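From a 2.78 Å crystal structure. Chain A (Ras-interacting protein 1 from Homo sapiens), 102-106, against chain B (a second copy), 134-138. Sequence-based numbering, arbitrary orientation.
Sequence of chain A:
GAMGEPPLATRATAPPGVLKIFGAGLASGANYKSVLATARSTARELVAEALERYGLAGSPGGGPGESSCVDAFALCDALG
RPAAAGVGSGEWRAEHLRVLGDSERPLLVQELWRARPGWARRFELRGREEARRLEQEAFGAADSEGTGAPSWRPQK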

# COMPACT_ATOMS: atom_id res chain seq x y z
N ASP A 102 4.56 -13.05 -10.84
CA ASP A 102 5.59 -12.92 -11.86
C ASP A 102 5.39 -11.70 -12.75
O ASP A 102 6.36 -11.02 -13.11
CB ASP A 102 5.66 -14.20 -12.70
CG ASP A 102 6.18 -15.40 -11.91
OD1 ASP A 102 6.29 -15.30 -10.66
OD2 ASP A 102 6.49 -16.44 -12.54
N SER A 103 4.14 -11.40 -13.08
CA SER A 103 3.80 -10.32 -14.00
C SER A 103 3.91 -8.94 -13.37
O SER A 103 4.07 -7.94 -14.09
CB SER A 103 2.40 -10.52 -14.57
OG SER A 103 2.37 -11.68 -15.39
N GLU A 104 3.81 -8.88 -12.04
CA GLU A 104 3.76 -7.63 -11.28
C GLU A 104 5.00 -6.77 -11.44
O GLU A 104 6.12 -7.28 -11.55
CB GLU A 104 3.53 -7.89 -9.79
CG GLU A 104 2.12 -8.30 -9.42
CD GLU A 104 1.89 -8.29 -7.92
OE1 GLU A 104 1.75 -7.19 -7.35
OE2 GLU A 104 1.84 -9.40 -7.32
N ARG A 105 4.77 -5.46 -11.46
CA ARG A 105 5.82 -4.46 -11.64
C ARG A 105 6.16 -3.93 -10.25
O ARG A 105 5.35 -3.21 -9.66
CB ARG A 105 5.35 -3.36 -12.60
CG ARG A 105 4.77 -3.90 -13.91
CD ARG A 105 4.37 -2.80 -14.87
NE ARG A 105 2.95 -2.45 -14.80
CZ ARG A 105 2.45 -1.24 -15.08
NH1 ARG A 105 3.25 -0.24 -15.43
NH2 ARG A 105 1.14 -1.03 -14.98
N PRO A 106 7.33 -4.33 -9.70
CA PRO A 106 7.64 -4.03 -8.29
C PRO A 106 7.94 -2.57 -7.97
O PRO A 106 7.76 -2.16 -6.82
CB PRO A 106 8.86 -4.90 -7.99
CG PRO A 106 8.97 -5.85 -9.14
CD PRO A 106 8.39 -5.14 -10.31
N LEU B 134 -5.75 -3.26 -17.44
CA LEU B 134 -5.47 -2.05 -16.65
C LEU B 134 -4.31 -2.22 -15.67
O LEU B 134 -3.58 -1.27 -15.42
CB LEU B 134 -6.71 -1.54 -15.91
CG LEU B 134 -7.96 -1.17 -16.73
CD1 LEU B 134 -9.18 -1.11 -15.83
CD2 LEU B 134 -7.78 0.11 -17.53
N GLU B 135 -4.14 -3.45 -15.15
CA GLU B 135 -3.01 -3.80 -14.28
C GLU B 135 -1.67 -3.69 -15.01
O GLU B 135 -0.63 -3.48 -14.38
CB GLU B 135 -3.18 -5.20 -13.69
CG GLU B 135 -2.42 -5.38 -12.37
CD GLU B 135 -2.32 -6.82 -11.89
OE1 GLU B 135 -3.02 -7.72 -12.43
OE2 GLU B 135 -1.53 -7.06 -10.95
N GLN B 136 -1.71 -3.79 -16.34
CA GLN B 136 -0.51 -3.73 -17.17
C GLN B 136 -0.21 -2.36 -17.78
O GLN B 136 0.95 -1.98 -17.88
CB GLN B 136 -0.57 -4.80 -18.26
CG GLN B 136 0.78 -5.42 -18.58
CD GLN B 136 1.35 -6.24 -17.42
OE1 GLN B 136 2.34 -5.85 -16.80
NE2 GLN B 136 0.72 -7.37 -17.13
N GLU B 137 -1.25 -1.61 -18.17
CA GLU B 137 -1.03 -0.37 -18.92
C GLU B 137 -1.79 0.86 -18.39
O GLU B 137 -2.75 1.33 -19.02
CB GLU B 137 -1.30 -0.60 -20.42
N ALA B 138 -1.35 1.37 -17.24
CA ALA B 138 -1.85 2.64 -16.67
C ALA B 138 -0.90 3.18 -15.60
O ALA B 138 0.32 2.98 -15.65
CB ALA B 138 -3.26 2.49 -16.13

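One hydrogen bond joins the two stretches. Arg A105 NH2 donates to the backbone Glu B135 O at 3.1 Å. The N-H...O angle is 171°, so the bond is almost straight. The acceptor lies at the edge of the guanidinium, near its plane, where the N-H groups point. The acceptor is a main-chain oxygen, so the bond does not depend on the carboxylate of Glu B135.

A second carbonyl is equally near but is not hydrogen-bonded. Gln B136 O lies 3.1 Å from Arg A105 NH2, over one face of the guanidinium. No N-H is directed there, and the angle is poor. Distance alone would not separate these two carbonyls.

The remaining contacts are looser packing. The CA-to-CB bond of Arg A105 points toward chain B, and this residue is covered most by the partner stretch. Gln B136 starts sideways, but its end comes nearer. Gln B136 OE1 lies 3.8 Å from Ser A103 O and 4.0 Å from Arg A105 NE. Glu B135 likewise brings its end closer, with Glu B135 OE2 4.1 Å from Glu A104 CG.

No salt bridge links the stretches: Arg A105 meets Glu B135 through the backbone oxygen. Arg A105 NH1 is hydrogen-bonded elsewhere in the structure.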